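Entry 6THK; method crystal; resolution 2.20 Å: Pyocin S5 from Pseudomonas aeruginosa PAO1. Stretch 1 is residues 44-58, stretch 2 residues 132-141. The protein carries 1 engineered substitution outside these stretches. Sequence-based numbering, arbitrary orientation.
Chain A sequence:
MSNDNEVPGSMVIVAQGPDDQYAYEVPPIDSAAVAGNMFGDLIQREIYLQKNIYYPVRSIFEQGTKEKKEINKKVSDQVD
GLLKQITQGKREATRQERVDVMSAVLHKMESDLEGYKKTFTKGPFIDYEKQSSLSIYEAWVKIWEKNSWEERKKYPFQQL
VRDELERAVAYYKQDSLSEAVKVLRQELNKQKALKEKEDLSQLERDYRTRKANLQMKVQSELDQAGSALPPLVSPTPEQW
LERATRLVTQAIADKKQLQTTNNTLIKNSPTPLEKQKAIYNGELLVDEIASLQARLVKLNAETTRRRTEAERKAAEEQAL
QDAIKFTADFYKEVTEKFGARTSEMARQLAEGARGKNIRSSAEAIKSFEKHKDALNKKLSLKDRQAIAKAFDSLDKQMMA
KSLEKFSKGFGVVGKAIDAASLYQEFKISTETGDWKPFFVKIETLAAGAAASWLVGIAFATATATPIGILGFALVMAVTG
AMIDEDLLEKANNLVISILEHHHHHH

Stretch 1 (44-58) QREIYLQKNIYYPVR
Stretch 2 (132-141) SSLSIYEAWV

Residues 44-58 are helical throughout, with phi/psi mostly near -60/-45. A wider pi-type turn spans 50-54: Tyr54 N bonds Leu49 O at 2.9 Å, and Ile53 has phi/psi -117/-66. The helix kinks at Pro56, whose N lacks a bond to the turn before. Residues 133-141 form the second helix. Ser132 (chi1 p) caps its start, Ser132 OG accepting from Ser135 N at 3.0 Å. The N-to-C directions of the axes make an angle of 101°, nearly perpendicular, with 9.1 Å at closest approach. Tyr54 CA and Ser133 CA lie 5.3 Å apart. Ser133 (chi1 p) points toward the first helix, and Ser133 CB is 3.9 Å from Tyr54 CB.

Two knobs fill hollows across the interface. Ile53 (chi1 m, chi2 100°) fills a hollow among Ser133, Ile136, Tyr137 and Trp140. Ile53 CG2 is 3.4 Å from Ser133 O and 3.8 Å from Ile136 CG2; Ile53 CG1 is 3.5 Å from Trp140 CZ3. In return, Tyr137 (chi1 t, chi2 78°) sits among Arg45, Tyr48, Leu49 and Ile53. Tyr137 CB meets Leu49 CD2 at 3.7 Å, and Tyr137 CE1 meets Tyr48 CE1 at 3.8 Å, with ring planes at 78°. Val57 (chi1 t) extends the apolar patch, Val57 CG1 lying 4.2 Å from Ile136 CD1.

The one hydrogen bond across is weak: Arg45 NH2 donates to Tyr137 OH at 3.3 Å, with an N-H...acceptor angle of 120°. The other side-chain contacts are largely apolar, and the two stretches together bury 518 Å².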

# COMPACT_ATOMS: atom_id res chain seq x y z
N GLN A 44 -72.79 67.87 -22.29
CA GLN A 44 -73.06 66.77 -21.35
C GLN A 44 -72.13 65.60 -21.61
O GLN A 44 -71.56 65.05 -20.67
CB GLN A 44 -74.53 66.31 -21.41
CG GLN A 44 -74.83 65.03 -20.63
CD GLN A 44 -76.29 64.86 -20.30
OE1 GLN A 44 -77.18 65.04 -21.15
NE2 GLN A 44 -76.57 64.46 -19.07
N ARG A 45 -71.95 65.25 -22.90
CA ARG A 45 -71.09 64.17 -23.37
C ARG A 45 -69.64 64.46 -22.97
O ARG A 45 -69.03 63.62 -22.32
CB ARG A 45 -71.24 63.92 -24.89
CG ARG A 45 -72.68 63.62 -25.40
CD ARG A 45 -73.53 62.66 -24.55
NE ARG A 45 -72.94 61.31 -24.45
CZ ARG A 45 -72.82 60.63 -23.32
NH1 ARG A 45 -73.24 61.14 -22.17
NH2 ARG A 45 -72.27 59.42 -23.33
N GLU A 46 -69.14 65.69 -23.27
CA GLU A 46 -67.80 66.17 -22.91
C GLU A 46 -67.56 66.19 -21.40
O GLU A 46 -66.45 65.91 -20.97
CB GLU A 46 -67.55 67.57 -23.50
CG GLU A 46 -67.21 67.54 -24.98
CD GLU A 46 -66.87 68.87 -25.64
OE1 GLU A 46 -66.55 69.84 -24.92
OE2 GLU A 46 -66.87 68.91 -26.89
N ILE A 47 -68.59 66.49 -20.61
CA ILE A 47 -68.52 66.48 -19.15
C ILE A 47 -68.44 65.01 -18.69
O ILE A 47 -67.56 64.67 -17.89
CB ILE A 47 -69.71 67.29 -18.53
CG1 ILE A 47 -69.54 68.81 -18.79
CG2 ILE A 47 -69.90 67.00 -17.04
CD1 ILE A 47 -70.79 69.68 -18.47
N TYR A 48 -69.31 64.14 -19.26
CA TYR A 48 -69.33 62.71 -18.94
C TYR A 48 -67.96 62.07 -19.25
O TYR A 48 -67.39 61.44 -18.36
CB TYR A 48 -70.47 61.95 -19.67
CG TYR A 48 -70.43 60.45 -19.43
CD1 TYR A 48 -69.66 59.61 -20.25
CD2 TYR A 48 -71.13 59.87 -18.38
CE1 TYR A 48 -69.59 58.24 -20.01
CE2 TYR A 48 -71.04 58.50 -18.12
CZ TYR A 48 -70.28 57.69 -18.94
OH TYR A 48 -70.25 56.34 -18.71
N LEU A 49 -67.42 62.28 -20.48
CA LEU A 49 -66.12 61.75 -20.89
C LEU A 49 -64.99 62.20 -19.96
O LEU A 49 -64.14 61.39 -19.60
CB LEU A 49 -65.78 62.12 -22.36
CG LEU A 49 -66.64 61.53 -23.49
CD1 LEU A 49 -66.20 62.07 -24.84
CD2 LEU A 49 -66.59 60.03 -23.51
N GLN A 50 -64.98 63.50 -19.56
CA GLN A 50 -63.96 64.03 -18.66
C GLN A 50 -64.06 63.44 -17.26
O GLN A 50 -63.07 62.92 -16.76
CB GLN A 50 -64.01 65.56 -18.56
CG GLN A 50 -63.35 66.27 -19.73
CD GLN A 50 -63.31 67.76 -19.50
OE1 GLN A 50 -64.30 68.38 -19.13
NE2 GLN A 50 -62.17 68.37 -19.76
N LYS A 51 -65.25 63.49 -16.65
CA LYS A 51 -65.49 63.00 -15.29
C LYS A 51 -65.31 61.49 -15.12
O LYS A 51 -64.75 61.07 -14.10
CB LYS A 51 -66.89 63.42 -14.82
CG LYS A 51 -67.19 63.16 -13.34
CD LYS A 51 -68.68 63.28 -12.99
CE LYS A 51 -69.47 62.00 -13.17
NZ LYS A 51 -69.17 61.00 -12.11
N ASN A 52 -65.84 60.68 -16.05
CA ASN A 52 -65.92 59.23 -15.94
C ASN A 52 -64.80 58.46 -16.63
O ASN A 52 -64.54 57.32 -16.23
CB ASN A 52 -67.28 58.74 -16.45
CG ASN A 52 -68.45 59.36 -15.71
OD1 ASN A 52 -68.87 58.87 -14.66
ND2 ASN A 52 -68.96 60.47 -16.21
N ILE A 53 -64.17 59.04 -17.65
CA ILE A 53 -63.11 58.37 -18.38
C ILE A 53 -61.76 59.11 -18.23
O ILE A 53 -60.86 58.53 -17.63
CB ILE A 53 -63.51 58.06 -19.86
CG1 ILE A 53 -64.57 56.94 -19.95
CG2 ILE A 53 -62.31 57.65 -20.70
CD1 ILE A 53 -65.99 57.35 -20.14
N TYR A 54 -61.59 60.33 -18.76
CA TYR A 54 -60.29 61.02 -18.73
C TYR A 54 -59.70 61.27 -17.33
O TYR A 54 -58.55 60.90 -17.11
CB TYR A 54 -60.30 62.32 -19.53
CG TYR A 54 -58.91 62.82 -19.89
CD1 TYR A 54 -58.18 63.62 -19.01
CD2 TYR A 54 -58.32 62.50 -21.11
CE1 TYR A 54 -56.90 64.07 -19.32
CE2 TYR A 54 -57.05 62.97 -21.45
CZ TYR A 54 -56.34 63.76 -20.55
OH TYR A 54 -55.09 64.23 -20.88
N TYR A 55 -60.44 61.91 -16.42
CA TYR A 55 -59.93 62.24 -15.08
C TYR A 55 -59.57 60.96 -14.27
O TYR A 55 -58.44 60.91 -13.78
CB TYR A 55 -60.86 63.21 -14.33
CG TYR A 55 -60.85 64.64 -14.85
CD1 TYR A 55 -60.73 64.91 -16.21
CD2 TYR A 55 -61.02 65.72 -13.99
CE1 TYR A 55 -60.74 66.22 -16.70
CE2 TYR A 55 -61.03 67.04 -14.47
CZ TYR A 55 -60.88 67.28 -15.83
OH TYR A 55 -60.88 68.56 -16.33
N PRO A 56 -60.42 59.88 -14.23
CA PRO A 56 -60.02 58.65 -13.52
C PRO A 56 -58.83 57.92 -14.15
O PRO A 56 -57.93 57.53 -13.40
CB PRO A 56 -61.29 57.79 -13.55
CG PRO A 56 -62.41 58.73 -13.86
CD PRO A 56 -61.79 59.74 -14.77
N VAL A 57 -58.85 57.72 -15.46
CA VAL A 57 -57.80 57.00 -16.16
C VAL A 57 -56.47 57.69 -16.05
O VAL A 57 -55.44 57.05 -15.93
CB VAL A 57 -58.15 56.81 -17.64
CG1 VAL A 57 -56.97 56.23 -18.38
CG2 VAL A 57 -59.36 55.90 -17.76
N ARG A 58 -56.48 59.01 -16.13
CA ARG A 58 -55.26 59.77 -16.01
C ARG A 58 -54.62 59.59 -14.63
O ARG A 58 -53.41 59.52 -14.52
CB ARG A 58 -55.53 61.24 -16.30
CG ARG A 58 -54.40 62.15 -15.92
CD ARG A 58 -53.40 62.28 -17.05
NE ARG A 58 -52.27 63.08 -16.63
CZ ARG A 58 -51.58 63.87 -17.43
NH1 ARG A 58 -51.91 63.96 -18.71
NH2 ARG A 58 -50.57 64.57 -16.96
N SER A 132 -57.59 58.46 -26.64
CA SER A 132 -58.44 59.62 -26.32
C SER A 132 -59.54 59.11 -25.40
O SER A 132 -59.85 57.91 -25.43
CB SER A 132 -59.06 60.19 -27.59
OG SER A 132 -59.97 59.28 -28.18
N SER A 133 -60.16 59.99 -24.61
CA SER A 133 -61.26 59.60 -23.73
C SER A 133 -62.44 58.99 -24.51
O SER A 133 -63.16 58.15 -23.96
CB SER A 133 -61.72 60.76 -22.85
OG SER A 133 -61.79 61.99 -23.56
N LEU A 134 -62.60 59.36 -25.80
CA LEU A 134 -63.66 58.84 -26.67
C LEU A 134 -63.30 57.44 -27.15
O LEU A 134 -64.17 56.58 -27.21
CB LEU A 134 -63.95 59.79 -27.86
CG LEU A 134 -65.04 59.35 -28.85
CD1 LEU A 134 -66.44 59.41 -28.22
CD2 LEU A 134 -64.99 60.16 -30.12
N SER A 135 -62.01 57.21 -27.48
CA SER A 135 -61.52 55.90 -27.89
C SER A 135 -61.81 54.89 -26.77
O SER A 135 -62.45 53.88 -27.04
CB SER A 135 -60.02 55.96 -28.20
OG SER A 135 -59.46 54.67 -28.35
N ILE A 136 -61.44 55.23 -25.52
CA ILE A 136 -61.68 54.39 -24.34
C ILE A 136 -63.17 54.14 -24.16
O ILE A 136 -63.57 52.99 -23.95
CB ILE A 136 -61.00 54.97 -23.07
CG1 ILE A 136 -59.45 55.02 -23.24
CG2 ILE A 136 -61.38 54.14 -21.84
CD1 ILE A 136 -58.68 55.82 -22.23
N TYR A 137 -63.99 55.19 -24.29
CA TYR A 137 -65.44 55.09 -24.16
C TYR A 137 -66.06 54.10 -25.15
O TYR A 137 -66.89 53.28 -24.74
CB TYR A 137 -66.09 56.47 -24.30
CG TYR A 137 -67.60 56.44 -24.34
CD1 TYR A 137 -68.35 56.27 -23.18
CD2 TYR A 137 -68.29 56.60 -25.54
CE1 TYR A 137 -69.75 56.26 -23.21
CE2 TYR A 137 -69.68 56.57 -25.59
CZ TYR A 137 -70.41 56.40 -24.42
OH TYR A 137 -71.78 56.41 -24.46
N GLU A 138 -65.65 54.16 -26.42
CA GLU A 138 -66.19 53.31 -27.49
C GLU A 138 -65.74 51.88 -27.32
O GLU A 138 -66.49 50.95 -27.64
CB GLU A 138 -65.86 53.86 -28.89
CG GLU A 138 -66.45 55.24 -29.19
CD GLU A 138 -67.96 55.37 -29.34
OE1 GLU A 138 -68.68 54.36 -29.23
OE2 GLU A 138 -68.42 56.52 -29.58
N ALA A 139 -64.55 51.71 -26.77
CA ALA A 139 -64.03 50.39 -26.51
C ALA A 139 -64.87 49.81 -25.39
O ALA A 139 -65.28 48.66 -25.45
CB ALA A 139 -62.58 50.46 -26.11
N TRP A 140 -65.12 50.60 -24.36
CA TRP A 140 -65.92 50.15 -23.23
C TRP A 140 -67.35 49.84 -23.64
O TRP A 140 -67.94 48.87 -23.18
CB TRP A 140 -65.90 51.17 -22.09
CG TRP A 140 -64.62 51.21 -21.36
CD1 TRP A 140 -63.53 50.43 -21.57
CD2 TRP A 140 -64.27 52.08 -20.28
NE1 TRP A 140 -62.53 50.76 -20.71
CE2 TRP A 140 -62.96 51.77 -19.90
CE3 TRP A 140 -64.95 53.09 -19.60
CZ2 TRP A 140 -62.31 52.44 -18.87
CZ3 TRP A 140 -64.30 53.75 -18.59
CH2 TRP A 140 -62.99 53.42 -18.23
N VAL A 141 -67.91 50.65 -24.52
CA VAL A 141 -69.27 50.45 -24.99
C VAL A 141 -69.38 49.12 -25.72
O VAL A 141 -70.33 48.38 -25.52
CB VAL A 141 -69.71 51.56 -25.94
CG1 VAL A 141 -70.88 51.10 -26.78
CG2 VAL A 141 -70.06 52.81 -25.16